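Local atomic coordinates of naphthalene dioxygenase large subunit (Rhodococcus sp., PDB entry 2B1X), a protein that forms the large subunit of a Rieske-type non-haem iron oxygenase, carrying an Fe2/S2 cluster in one domain and a separate iron ion in its catalytic domain. Residues A[1-6]-A[32-36]; A[25-31]-A[383-389]; A[10-14]-A[431-436]; A[17-23]-A[425-429]; A[46-50]-A[62-66]. All blocks are in the same frame, centred on the assembly; numbering follows the deposited sequence.

Contact 1 of 5, residues A[1-6]-A[32-36]; sequences MLSNEL and EVHDV
Three small apolar contacts make the centre. V36 CG1 meets L2 CD2 at 3.3 Å, V36 CG2 meets L6 CD2 at 4.1 Å, and V33 CG2 meets L6 CD1 at 3.8 Å. Both valines are t; L6 is t with chi2 near 48°, L2 is m,t. Branched aliphatic side chains pack closely here; L2 also touches L436, V33 touches W431 and V36 touches M435, all on helix 422-436. The CA atoms run 7.4 Å apart for L2 and V36, and 7.6 Å for L6 and V33. Residues 32-36 lie on helix 31-40, against which the start of helix 4-16 is set. Residues 1-3 are extended (L2 -76/141, S3 -58/155), and the p side chain of S3 makes an N-cap: L6 N donates to S3 OG at 3.0 Å. Serine suits this place because its hydroxyl can accept from the helix and still donate onward, from S3 OG to E32 OE1, 2.7 Å. The carboxylate, carried out by a t,t side chain, also accepts from S3 N through OE2 (2.9 Å, nearly straight). Further out, a water donates to E32 OE2 at 2.9 Å and to M1 O at 2.6 Å.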
# COMPACT_ATOMS: atom_id res chain seq x y z
N MET A 1 27.13 -1.28 -11.21
CA MET A 1 27.42 -2.23 -12.33
C MET A 1 26.18 -3.04 -12.72
O MET A 1 25.31 -3.30 -11.88
CB MET A 1 28.57 -3.17 -11.96
CG MET A 1 28.18 -4.41 -11.14
SD MET A 1 29.35 -5.83 -11.26
CE MET A 1 29.88 -5.79 -13.08
N LEU A 2 26.11 -3.44 -13.99
CA LEU A 2 25.08 -4.33 -14.48
C LEU A 2 25.38 -5.73 -14.03
O LEU A 2 26.53 -6.13 -14.04
CB LEU A 2 25.04 -4.32 -16.00
CG LEU A 2 24.86 -3.02 -16.78
CD1 LEU A 2 24.70 -3.33 -18.27
CD2 LEU A 2 23.68 -2.25 -16.28
N SER A 3 24.35 -6.48 -13.66
CA SER A 3 24.45 -7.91 -13.53
C SER A 3 24.89 -8.50 -14.90
O SER A 3 24.67 -7.89 -15.96
CB SER A 3 23.10 -8.51 -13.11
OG SER A 3 22.13 -8.39 -14.16
N ASN A 4 25.52 -9.66 -14.87
CA ASN A 4 25.91 -10.33 -16.12
C ASN A 4 24.68 -10.65 -16.96
O ASN A 4 24.67 -10.44 -18.18
CB ASN A 4 26.76 -11.58 -15.84
CG ASN A 4 28.08 -11.27 -15.11
OD1 ASN A 4 28.74 -10.25 -15.38
ND2 ASN A 4 28.47 -12.15 -14.20
N GLU A 5 23.61 -11.09 -16.30
CA GLU A 5 22.33 -11.35 -16.97
C GLU A 5 21.80 -10.12 -17.71
O GLU A 5 21.45 -10.21 -18.87
CB GLU A 5 21.29 -11.85 -15.98
CG GLU A 5 21.56 -13.25 -15.41
CD GLU A 5 22.70 -13.28 -14.38
OE1 GLU A 5 22.94 -12.25 -13.69
OE2 GLU A 5 23.38 -14.34 -14.28
N LEU A 6 21.76 -8.97 -17.06
CA LEU A 6 21.20 -7.80 -17.72
C LEU A 6 22.12 -7.38 -18.88
O LEU A 6 21.65 -7.08 -19.95
CB LEU A 6 20.96 -6.66 -16.73
CG LEU A 6 20.41 -5.34 -17.30
CD1 LEU A 6 19.18 -5.53 -18.26
CD2 LEU A 6 20.10 -4.32 -16.20
N GLU A 32 15.83 -4.27 -11.60
CA GLU A 32 17.22 -3.94 -11.93
C GLU A 32 17.24 -3.02 -13.16
O GLU A 32 18.00 -2.06 -13.21
CB GLU A 32 18.10 -5.17 -12.18
CG GLU A 32 19.60 -4.82 -12.20
CD GLU A 32 20.53 -5.85 -12.85
OE1 GLU A 32 20.06 -6.96 -13.22
OE2 GLU A 32 21.75 -5.55 -12.95
N VAL A 33 16.37 -3.31 -14.12
CA VAL A 33 16.28 -2.48 -15.31
C VAL A 33 15.91 -1.08 -14.83
O VAL A 33 16.56 -0.10 -15.21
CB VAL A 33 15.25 -3.03 -16.31
CG1 VAL A 33 14.93 -2.01 -17.37
CG2 VAL A 33 15.78 -4.33 -16.99
N HIS A 34 14.87 -0.97 -14.01
CA HIS A 34 14.47 0.35 -13.53
C HIS A 34 15.62 1.10 -12.83
O HIS A 34 15.85 2.27 -13.10
CB HIS A 34 13.24 0.29 -12.59
CG HIS A 34 12.60 1.61 -12.39
ND1 HIS A 34 11.77 2.19 -13.34
CD2 HIS A 34 12.68 2.50 -11.37
CE1 HIS A 34 11.36 3.37 -12.90
NE2 HIS A 34 11.90 3.59 -11.71
N ASP A 35 16.37 0.40 -11.97
CA ASP A 35 17.42 1.07 -11.20
C ASP A 35 18.57 1.54 -12.08
O ASP A 35 19.06 2.66 -11.91
CB ASP A 35 17.98 0.15 -10.10
CG ASP A 35 17.04 0.01 -8.92
OD1 ASP A 35 16.21 0.92 -8.68
OD2 ASP A 35 17.11 -0.99 -8.13
N VAL A 36 18.99 0.70 -13.01
CA VAL A 36 20.06 1.05 -13.95
C VAL A 36 19.61 2.21 -14.87
O VAL A 36 20.33 3.21 -15.04
CB VAL A 36 20.52 -0.18 -14.75
CG1 VAL A 36 21.47 0.23 -15.88
CG2 VAL A 36 21.20 -1.15 -13.79
O HOH W 1 22.81 -3.38 -11.35

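Contact 2 of 5, residues A[25-31]-A[383-389]; sequences AAIINDP and MGGQFAK
Residues 25-27 make a short 3-10 turn, closed by a weak bond from I28 N to A25 O at 3.4 Å, and then the chain extends through N29 (-138/89) and D30 (-150/129) to the helix that starts at P31. In segment 383-389, M383 and G384 turn with psi near zero, and G385 (psi 138°) leads into 386-389, which has helical angles and a bond from K389 N to G385 O of 2.9 Å. CA of A26 lies 4.4 Å from CA of K389, and CA of N29 lies 5.4 Å from CA of G384. The lack of a side chain at G384 matters, since a CB there would crowd N29 ND2, which bonds to T380 O. A25 is small enough for its CB to lie against M383 CE, 3.3 Å away; M383, bent m,m, sets CG 3.8 Å from I28 CD1. One water ties the loops together, donating to A25 O and M383 O, both 2.7 Å, and accepting from N29 N at 3.0 Å. K389, nearly straight beyond an m chi1, passes its CE 3.0 Å from N29 O and brings NZ 2.8 Å from D30 OD2. D69 of the second subunit binds F387 N and A388 N. D30 has two duties, salt bridge and, through OD1 to V33 N, helix N-cap, so that one carboxylate fixes the start of helix 31-40 against a loop of the catalytic domain.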
# COMPACT_ATOMS: atom_id res chain seq x y z
N ALA A 25 11.97 -8.98 -23.97
CA ALA A 25 10.83 -8.60 -23.13
C ALA A 25 11.20 -8.18 -21.73
O ALA A 25 10.39 -7.56 -21.02
CB ALA A 25 9.80 -9.80 -23.08
N ALA A 26 12.41 -8.54 -21.30
CA ALA A 26 12.83 -8.28 -19.94
C ALA A 26 12.95 -6.78 -19.65
O ALA A 26 13.08 -6.40 -18.49
CB ALA A 26 14.14 -8.97 -19.64
N ILE A 27 12.89 -5.94 -20.68
CA ILE A 27 13.11 -4.51 -20.46
C ILE A 27 11.90 -3.74 -19.92
O ILE A 27 12.05 -2.61 -19.47
CB ILE A 27 13.62 -3.82 -21.73
CG1 ILE A 27 12.49 -3.75 -22.77
CG2 ILE A 27 14.89 -4.50 -22.25
CD1 ILE A 27 12.76 -2.76 -23.88
N ILE A 28 10.71 -4.36 -19.93
CA ILE A 28 9.49 -3.66 -19.58
C ILE A 28 9.24 -3.44 -18.08
O ILE A 28 8.97 -2.32 -17.64
CB ILE A 28 8.25 -4.33 -20.27
CG1 ILE A 28 8.33 -4.16 -21.79
CG2 ILE A 28 6.96 -3.73 -19.76
CD1 ILE A 28 7.41 -5.08 -22.55
N ASN A 29 9.31 -4.52 -17.32
CA ASN A 29 8.97 -4.47 -15.90
C ASN A 29 9.99 -5.29 -15.10
O ASN A 29 9.81 -6.49 -14.90
CB ASN A 29 7.55 -5.03 -15.70
CG ASN A 29 7.11 -5.00 -14.26
OD1 ASN A 29 7.83 -4.49 -13.38
ND2 ASN A 29 5.94 -5.58 -13.99
N ASP A 30 11.07 -4.64 -14.68
CA ASP A 30 12.14 -5.31 -13.93
C ASP A 30 12.83 -4.34 -12.96
O ASP A 30 13.27 -3.29 -13.39
CB ASP A 30 13.14 -5.89 -14.92
CG ASP A 30 14.19 -6.73 -14.24
OD1 ASP A 30 15.29 -6.19 -13.98
OD2 ASP A 30 13.98 -7.90 -13.88
N PRO A 31 12.98 -4.71 -11.67
CA PRO A 31 13.57 -3.79 -10.68
C PRO A 31 15.01 -3.36 -11.06
O PRO A 31 15.34 -2.19 -10.90
CB PRO A 31 13.58 -4.59 -9.38
CG PRO A 31 12.62 -5.69 -9.58
CD PRO A 31 12.60 -5.99 -11.06
N MET A 383 4.20 -8.93 -17.94
CA MET A 383 5.63 -8.83 -18.21
C MET A 383 6.56 -8.84 -17.00
O MET A 383 7.79 -8.78 -17.18
CB MET A 383 5.96 -7.64 -19.13
CG MET A 383 5.53 -7.79 -20.62
SD MET A 383 5.97 -9.30 -21.54
CE MET A 383 7.47 -9.74 -20.74
N GLY A 384 5.98 -8.88 -15.79
CA GLY A 384 6.71 -9.18 -14.57
C GLY A 384 6.98 -10.67 -14.33
O GLY A 384 7.73 -11.03 -13.43
N GLY A 385 6.41 -11.55 -15.16
CA GLY A 385 6.67 -12.97 -14.99
C GLY A 385 8.06 -13.38 -15.51
O GLY A 385 8.48 -12.95 -16.60
N GLN A 386 8.75 -14.23 -14.75
CA GLN A 386 10.10 -14.63 -15.08
C GLN A 386 10.18 -15.38 -16.42
O GLN A 386 11.13 -15.19 -17.17
CB GLN A 386 10.72 -15.46 -13.94
CG GLN A 386 10.21 -16.89 -13.87
CD GLN A 386 10.72 -17.67 -12.69
OE1 GLN A 386 11.85 -17.45 -12.23
NE2 GLN A 386 9.89 -18.57 -12.19
N PHE A 387 9.18 -16.20 -16.73
CA PHE A 387 9.10 -16.86 -18.03
C PHE A 387 8.73 -15.88 -19.16
O PHE A 387 9.31 -15.90 -20.25
CB PHE A 387 8.10 -18.01 -17.99
CG PHE A 387 7.99 -18.80 -19.27
CD1 PHE A 387 9.02 -19.62 -19.71
CD2 PHE A 387 6.82 -18.72 -20.04
CE1 PHE A 387 8.89 -20.37 -20.93
CE2 PHE A 387 6.68 -19.42 -21.22
CZ PHE A 387 7.70 -20.27 -21.69
N ALA A 388 7.78 -15.00 -18.89
CA ALA A 388 7.41 -13.97 -19.85
C ALA A 388 8.66 -13.16 -20.30
O ALA A 388 8.83 -12.80 -21.48
CB ALA A 388 6.34 -13.04 -19.22
N LYS A 389 9.54 -12.92 -19.34
CA LYS A 389 10.71 -12.06 -19.48
C LYS A 389 11.79 -12.67 -20.36
O LYS A 389 12.66 -11.95 -20.82
CB LYS A 389 11.30 -11.75 -18.12
CG LYS A 389 10.66 -10.55 -17.37
CD LYS A 389 11.31 -10.48 -15.96
CE LYS A 389 11.21 -9.12 -15.33
NZ LYS A 389 11.51 -9.19 -13.89
O HOH W 2 9.68 -7.23 -18.43
O HOH W 3 14.02 -11.17 -22.86

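Contact 3 of 5, residues A[10-14]-A[431-436]; sequences LQKGL and WMQLML
L10, L436 and L14 carry this crossing of two helices. Both segments lie on helices, 4-16 and 422-436, their axes approaching to 9.7 Å at a signed angle of -147°. L10 lies at the crossing, its CA 6.1 Å from that of M432. Its m,t side chain is a knob in the hole formed by W431, M432, M435 and L436: L10 CD2 reaches W431 CZ3 at 3.6 Å and M432 CG at 4.2 Å, L10 CD1 lies 3.8 Å from M435 CB, and L10 CB lies 3.8 Å from L436 CG. L436, also m,t, enters from the other helix between L10 and L14, with CD1 3.6 Å from L14 CD2. One turn beyond L10, L14 takes chi1 near -140°, off the usual wells, which lays CD1 3.8 Å from M432 CB and 4.1 Å from Q433 CG. Leucine fits all three places, being short enough to interlock and branched enough to fill the hollows. G13 is equally telling: M432 SD sits 3.5 Å from G13 C, in space that any CB there would invade, and flexible methionine bends (m,t,m) into the notch. The indole nitrogen of W431 is satisfied by E37 of helix 31-40. A single knob-into-hole, L10, in a near-antiparallel helix packing thus joins the N-terminal helix 4-16 to helix 422-436, near the other end of the chain.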
# COMPACT_ATOMS: atom_id res chain seq x y z
N LEU A 10 21.00 -6.98 -22.77
CA LEU A 10 21.09 -5.74 -23.53
C LEU A 10 21.95 -5.92 -24.79
O LEU A 10 21.61 -5.41 -25.84
CB LEU A 10 21.60 -4.59 -22.66
CG LEU A 10 20.72 -4.22 -21.45
CD1 LEU A 10 21.48 -3.36 -20.42
CD2 LEU A 10 19.48 -3.52 -21.93
N GLN A 11 23.07 -6.63 -24.65
CA GLN A 11 23.97 -6.90 -25.80
C GLN A 11 23.26 -7.69 -26.88
O GLN A 11 23.34 -7.35 -28.06
CB GLN A 11 25.26 -7.59 -25.37
CG GLN A 11 26.21 -6.64 -24.64
CD GLN A 11 27.38 -7.31 -23.95
OE1 GLN A 11 27.37 -8.53 -23.72
NE2 GLN A 11 28.40 -6.53 -23.63
N LYS A 12 22.56 -8.74 -26.48
CA LYS A 12 21.75 -9.51 -27.40
C LYS A 12 20.66 -8.61 -28.05
O LYS A 12 20.45 -8.66 -29.26
CB LYS A 12 21.12 -10.71 -26.66
CG LYS A 12 20.54 -11.75 -27.66
CD LYS A 12 19.45 -12.57 -26.99
CE LYS A 12 18.91 -13.60 -27.92
NZ LYS A 12 17.69 -13.09 -28.59
N GLY A 13 20.02 -7.78 -27.24
CA GLY A 13 19.01 -6.87 -27.71
C GLY A 13 19.52 -5.93 -28.78
O GLY A 13 18.84 -5.68 -29.75
N LEU A 14 20.74 -5.44 -28.61
CA LEU A 14 21.34 -4.49 -29.53
C LEU A 14 21.61 -5.14 -30.89
O LEU A 14 21.51 -4.49 -31.93
CB LEU A 14 22.60 -3.89 -28.91
CG LEU A 14 22.87 -2.40 -29.11
CD1 LEU A 14 21.59 -1.53 -29.24
CD2 LEU A 14 23.74 -1.89 -27.99
N TRP A 431 17.89 3.57 -26.30
CA TRP A 431 17.70 3.26 -24.88
C TRP A 431 18.76 2.19 -24.49
O TRP A 431 19.43 2.34 -23.49
CB TRP A 431 16.24 2.76 -24.66
CG TRP A 431 15.92 2.31 -23.26
CD1 TRP A 431 15.43 3.07 -22.28
CD2 TRP A 431 16.09 1.00 -22.72
NE1 TRP A 431 15.25 2.34 -21.13
CE2 TRP A 431 15.65 1.05 -21.37
CE3 TRP A 431 16.56 -0.22 -23.24
CZ2 TRP A 431 15.71 -0.06 -20.51
CZ3 TRP A 431 16.60 -1.33 -22.39
CH2 TRP A 431 16.16 -1.24 -21.04
N MET A 432 18.91 1.16 -25.32
CA MET A 432 19.85 0.08 -25.06
C MET A 432 21.30 0.55 -25.11
O MET A 432 22.09 0.16 -24.25
CB MET A 432 19.61 -1.10 -26.02
CG MET A 432 18.38 -1.97 -25.66
SD MET A 432 18.30 -3.44 -26.72
CE MET A 432 17.62 -2.75 -28.25
N GLN A 433 21.65 1.43 -26.05
CA GLN A 433 22.99 2.02 -26.08
C GLN A 433 23.28 2.76 -24.76
O GLN A 433 24.36 2.61 -24.18
CB GLN A 433 23.17 2.94 -27.29
CG GLN A 433 23.16 2.16 -28.64
CD GLN A 433 23.04 3.05 -29.85
OE1 GLN A 433 22.54 4.16 -29.76
NE2 GLN A 433 23.46 2.54 -31.03
N LEU A 434 22.31 3.54 -24.28
CA LEU A 434 22.50 4.32 -23.06
C LEU A 434 22.63 3.42 -21.83
O LEU A 434 23.43 3.70 -20.96
CB LEU A 434 21.39 5.36 -22.87
CG LEU A 434 21.39 6.58 -23.80
CD1 LEU A 434 20.18 7.44 -23.49
CD2 LEU A 434 22.69 7.42 -23.64
N MET A 435 21.82 2.36 -21.79
CA MET A 435 21.85 1.34 -20.73
C MET A 435 23.23 0.66 -20.62
O MET A 435 23.68 0.32 -19.52
CB MET A 435 20.77 0.29 -20.99
CG MET A 435 19.34 0.72 -20.68
SD MET A 435 18.90 1.15 -18.95
CE MET A 435 18.74 -0.54 -18.25
N LEU A 436 23.87 0.46 -21.77
CA LEU A 436 25.17 -0.20 -21.82
C LEU A 436 26.37 0.74 -21.71
O LEU A 436 27.50 0.27 -21.56
CB LEU A 436 25.31 -1.04 -23.10
CG LEU A 436 24.62 -2.39 -23.13
CD1 LEU A 436 24.49 -2.94 -24.58
CD2 LEU A 436 25.35 -3.40 -22.22

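Contact 4 of 5, residues A[17-23]-A[425-429]; sequences VNSDWTV and RNFLE
V17 opens the contact, its CA 6.2 Å from that of R425. In the p rotamer it lays CG2 3.9 Å from R425 CB and CG1 4.2 Å from E429 CB, covering the aliphatic parts of two polar side chains. V17 O lies 3.0 Å from R425 CD and accepts a weak hydrogen bond from R425 NH1 at 3.5 Å. N18, m at chi1, sends ND2 to E429 OE2 at 2.9 Å; an amide donor is well matched to that carboxylate, which a fully extended t,t side chain brings within reach one helical turn after R425. The chain turns back through S19, D20 and W21, the last with left-handed helical angles (58/45). The m side chain of W21 offers a face to R425, whose guanidinium, reached by m,t,m torsions, lies flat on it: planes at 12°, and R425 CZ 3.5 Å from the centroid of the W21 six-membered ring. This is a classical stacked cation-pi pair, in which a broad indole holds a flat cation while the edge of the guanidinium remains directed at the V17 carbonyl. From T22 the backbone is extended, and V23 points to the helix, its CG2 3.9 Å from L428 CD1. Strand 22-24 pairs antiparallel with strand 392-394, L14 of helix 4-16 touches E429, and T22, facing away from helix 422-436, packs on W140 of the second subunit.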
# COMPACT_ATOMS: atom_id res chain seq x y z
N VAL A 17 17.66 -6.01 -32.55
CA VAL A 17 16.80 -4.90 -32.91
C VAL A 17 16.90 -4.61 -34.40
O VAL A 17 15.91 -4.26 -35.02
CB VAL A 17 17.04 -3.64 -32.04
CG1 VAL A 17 18.38 -2.96 -32.36
CG2 VAL A 17 15.92 -2.66 -32.21
N ASN A 18 18.08 -4.82 -34.98
CA ASN A 18 18.24 -4.58 -36.42
C ASN A 18 18.47 -5.83 -37.28
O ASN A 18 18.69 -5.70 -38.47
CB ASN A 18 19.36 -3.58 -36.70
CG ASN A 18 19.10 -2.22 -36.10
OD1 ASN A 18 18.01 -1.64 -36.26
ND2 ASN A 18 20.10 -1.70 -35.37
N SER A 19 18.43 -7.02 -36.71
CA SER A 19 18.52 -8.23 -37.54
C SER A 19 17.18 -8.97 -37.54
O SER A 19 16.47 -8.96 -38.55
CB SER A 19 19.68 -9.12 -37.12
OG SER A 19 19.61 -9.35 -35.73
N ASP A 20 16.81 -9.59 -36.41
CA ASP A 20 15.48 -10.20 -36.24
C ASP A 20 14.36 -9.15 -36.18
O ASP A 20 13.22 -9.48 -36.41
CB ASP A 20 15.43 -11.06 -34.96
CG ASP A 20 16.27 -12.33 -35.05
OD1 ASP A 20 16.78 -12.65 -36.15
OD2 ASP A 20 16.48 -13.09 -34.08
N TRP A 21 14.71 -7.89 -35.88
CA TRP A 21 13.74 -6.82 -35.55
C TRP A 21 12.87 -7.21 -34.33
O TRP A 21 11.65 -7.08 -34.37
CB TRP A 21 12.86 -6.45 -36.75
CG TRP A 21 13.60 -5.80 -37.93
CD1 TRP A 21 14.94 -5.92 -38.23
CD2 TRP A 21 13.05 -4.94 -38.94
NE1 TRP A 21 15.24 -5.21 -39.37
CE2 TRP A 21 14.10 -4.60 -39.83
CE3 TRP A 21 11.76 -4.44 -39.21
CZ2 TRP A 21 13.92 -3.77 -40.95
CZ3 TRP A 21 11.57 -3.63 -40.33
CH2 TRP A 21 12.66 -3.29 -41.18
N THR A 22 13.52 -7.74 -33.29
CA THR A 22 12.86 -8.02 -32.02
C THR A 22 13.63 -7.34 -30.91
O THR A 22 14.74 -6.88 -31.14
CB THR A 22 12.74 -9.52 -31.72
OG1 THR A 22 14.05 -10.07 -31.50
CG2 THR A 22 12.17 -10.30 -32.93
N VAL A 23 13.04 -7.28 -29.73
CA VAL A 23 13.71 -6.70 -28.54
C VAL A 23 13.35 -7.61 -27.35
O VAL A 23 12.20 -8.07 -27.31
CB VAL A 23 13.24 -5.22 -28.29
CG1 VAL A 23 13.77 -4.66 -26.92
CG2 VAL A 23 13.73 -4.33 -29.39
N ARG A 425 11.91 0.83 -32.90
CA ARG A 425 13.20 0.16 -32.90
C ARG A 425 14.36 1.12 -32.63
O ARG A 425 15.28 0.77 -31.90
CB ARG A 425 13.42 -0.52 -34.26
CG ARG A 425 12.68 -1.89 -34.36
CD ARG A 425 13.33 -2.81 -35.38
NE ARG A 425 12.97 -2.26 -36.63
CZ ARG A 425 13.77 -1.88 -37.61
NH1 ARG A 425 15.10 -2.03 -37.60
NH2 ARG A 425 13.18 -1.36 -38.66
N ASN A 426 14.32 2.28 -33.28
CA ASN A 426 15.26 3.37 -33.06
C ASN A 426 15.23 3.89 -31.62
O ASN A 426 16.25 4.23 -31.05
CB ASN A 426 14.93 4.51 -34.04
CG ASN A 426 15.87 5.71 -33.92
OD1 ASN A 426 17.07 5.60 -34.13
ND2 ASN A 426 15.30 6.87 -33.60
N PHE A 427 14.04 3.97 -31.04
CA PHE A 427 13.90 4.46 -29.68
C PHE A 427 14.59 3.46 -28.74
O PHE A 427 15.38 3.84 -27.88
CB PHE A 427 12.40 4.62 -29.37
CG PHE A 427 12.10 4.98 -27.94
CD1 PHE A 427 11.82 6.29 -27.59
CD2 PHE A 427 12.03 3.98 -26.96
CE1 PHE A 427 11.51 6.64 -26.28
CE2 PHE A 427 11.73 4.33 -25.62
CZ PHE A 427 11.45 5.67 -25.31
N LEU A 428 14.28 2.17 -28.92
CA LEU A 428 14.81 1.14 -28.03
C LEU A 428 16.27 0.89 -28.25
O LEU A 428 16.98 0.52 -27.33
CB LEU A 428 14.00 -0.16 -28.19
CG LEU A 428 12.61 -0.06 -27.57
CD1 LEU A 428 11.80 -1.31 -27.88
CD2 LEU A 428 12.66 0.23 -26.05
N GLU A 429 16.73 1.07 -29.49
CA GLU A 429 18.17 0.98 -29.78
C GLU A 429 18.94 2.01 -28.99
O GLU A 429 19.99 1.68 -28.38
CB GLU A 429 18.46 1.14 -31.30
CG GLU A 429 19.95 1.10 -31.63
CD GLU A 429 20.28 1.17 -33.11
OE1 GLU A 429 19.79 2.08 -33.82
OE2 GLU A 429 21.07 0.32 -33.56

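Contact 5 of 5, residues A[46-50]-A[62-66]; sequences WVFLA and VVRYI
Two strands of different antiparallel sheets lie side by side here, deep in the part of the chain assigned to the Rieske family. Strand 47-51 borders a sheet with 154-158, whereas strand 60-66 sits between 69-75 and 100-102. The axes of segments 47-50 and 62-66 run at 171°, nearly antiparallel, with a closest approach of 6.9 Å; CA of L49 lies 5.8 Å from CA of R64, and CA of V47 lies 6.9 Å from CA of I66. Backbone pairing does not bridge this gap. Side chains and a water do so instead, the water donating to F48 O at 2.8 Å and Y65 O at 2.6 Å. Rieske domains are built from antiparallel sheets, and here the edge strand of one lies against a strand of another. L49 (-114/-50) and A50 (-162/161) form a classic beta bulge opposite I155, and L49 O receives a bond from R64 NH1, 3.0 Å and close to straight. R64 folds back in m,m,t to reach it, while its NH2 makes a salt bridge to E54, so the buried charge is answered. Aliphatic residues fill the rest: V47 CG2 to I66 CG2 and L49 CD2 to I66 CG1, both 4.1 Å, and A50 CB to V62 CG2, 3.9 Å. Alanine is small enough to sit 3.6 Å (CB) from R64 NH1. Y65 turns away, its hydroxyl bonding to D127 of the small subunit.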
# COMPACT_ATOMS: atom_id res chain seq x y z
N TRP A 46 18.14 14.53 -21.83
CA TRP A 46 17.43 15.78 -21.61
C TRP A 46 15.96 15.41 -21.38
O TRP A 46 15.35 14.75 -22.23
CB TRP A 46 17.54 16.69 -22.84
CG TRP A 46 18.85 17.39 -22.96
CD1 TRP A 46 19.94 16.97 -23.65
CD2 TRP A 46 19.21 18.62 -22.34
NE1 TRP A 46 20.97 17.87 -23.52
CE2 TRP A 46 20.54 18.91 -22.73
CE3 TRP A 46 18.54 19.54 -21.52
CZ2 TRP A 46 21.21 20.07 -22.33
CZ3 TRP A 46 19.20 20.69 -21.11
CH2 TRP A 46 20.52 20.94 -21.51
N VAL A 47 15.39 15.92 -20.29
CA VAL A 47 14.02 15.59 -19.87
C VAL A 47 13.16 16.87 -19.82
O VAL A 47 13.59 17.90 -19.32
CB VAL A 47 14.04 14.96 -18.47
CG1 VAL A 47 12.60 14.71 -17.94
CG2 VAL A 47 14.95 13.69 -18.47
N PHE A 48 11.95 16.80 -20.38
CA PHE A 48 11.07 17.95 -20.42
C PHE A 48 10.55 18.25 -18.99
O PHE A 48 10.13 17.34 -18.25
CB PHE A 48 9.89 17.70 -21.38
CG PHE A 48 8.85 18.79 -21.34
CD1 PHE A 48 9.05 19.99 -22.02
CD2 PHE A 48 7.69 18.62 -20.61
CE1 PHE A 48 8.09 21.02 -21.96
CE2 PHE A 48 6.74 19.62 -20.52
CZ PHE A 48 6.91 20.82 -21.22
N LEU A 49 10.56 19.54 -18.64
CA LEU A 49 10.13 19.99 -17.31
C LEU A 49 8.86 20.85 -17.34
O LEU A 49 7.93 20.64 -16.56
CB LEU A 49 11.23 20.85 -16.69
CG LEU A 49 12.59 20.13 -16.54
CD1 LEU A 49 13.67 21.09 -16.09
CD2 LEU A 49 12.44 19.00 -15.55
N ALA A 50 8.85 21.85 -18.21
CA ALA A 50 7.77 22.83 -18.19
C ALA A 50 7.73 23.58 -19.48
O ALA A 50 8.72 23.59 -20.24
CB ALA A 50 7.97 23.81 -17.01
N VAL A 62 6.84 26.48 -11.08
CA VAL A 62 6.16 25.20 -11.00
C VAL A 62 7.21 24.23 -10.43
O VAL A 62 8.40 24.48 -10.56
CB VAL A 62 5.62 24.69 -12.37
CG1 VAL A 62 4.47 25.58 -12.89
CG2 VAL A 62 6.73 24.60 -13.44
N VAL A 63 6.76 23.18 -9.76
CA VAL A 63 7.65 22.13 -9.26
C VAL A 63 7.57 20.87 -10.15
O VAL A 63 6.51 20.26 -10.28
CB VAL A 63 7.36 21.81 -7.81
CG1 VAL A 63 8.30 20.68 -7.32
CG2 VAL A 63 7.54 23.08 -6.90
N ARG A 64 8.70 20.47 -10.73
CA ARG A 64 8.75 19.41 -11.73
C ARG A 64 9.89 18.44 -11.45
O ARG A 64 10.65 18.67 -10.49
CB ARG A 64 8.80 20.02 -13.13
CG ARG A 64 7.58 20.89 -13.42
CD ARG A 64 6.27 20.07 -13.67
NE ARG A 64 5.08 20.90 -13.62
CZ ARG A 64 4.63 21.68 -14.61
NH1 ARG A 64 5.29 21.77 -15.78
NH2 ARG A 64 3.53 22.39 -14.44
N TYR A 65 10.03 17.38 -12.25
CA TYR A 65 10.89 16.26 -11.85
C TYR A 65 11.86 15.74 -12.90
O TYR A 65 11.56 15.79 -14.11
CB TYR A 65 10.03 15.04 -11.44
CG TYR A 65 9.15 15.34 -10.30
CD1 TYR A 65 7.97 16.03 -10.45
CD2 TYR A 65 9.55 14.97 -9.00
CE1 TYR A 65 7.15 16.33 -9.34
CE2 TYR A 65 8.74 15.22 -7.93
CZ TYR A 65 7.55 15.92 -8.09
OH TYR A 65 6.80 16.20 -6.97
N ILE A 66 12.98 15.21 -12.44
CA ILE A 66 13.68 14.17 -13.17
C ILE A 66 13.71 12.99 -12.24
O ILE A 66 14.41 13.01 -11.22
CB ILE A 66 15.09 14.61 -13.66
CG1 ILE A 66 14.97 15.88 -14.53
CG2 ILE A 66 15.74 13.48 -14.43
CD1 ILE A 66 16.28 16.47 -15.08
O HOH W 4 9.85 15.75 -16.02

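Contacts 1 to 4 form one continuous cluster on one side of the chain's centre, where the N-terminal forty residues meet helix 422-436 and the loop after helix 369-382. The centres of contacts 3 and 4, which share helix 422-436, are 10 Å apart; those of contacts 1 and 3, joined through helix 4-16, are 11 Å apart. I27 of contact 2 touches W431 of contact 3 at 3.6 Å (CG2 to CZ3) and L428 of contact 4 at 3.7 Å (CD1 to CD2). Contact 5 stands apart, 25 to 29 Å between centres. Of the iron ligands H216, H221 and D372, the last belongs to the helix leading into contact 2; C88, H90, C108 and H111 line the Fe2/S2 pocket.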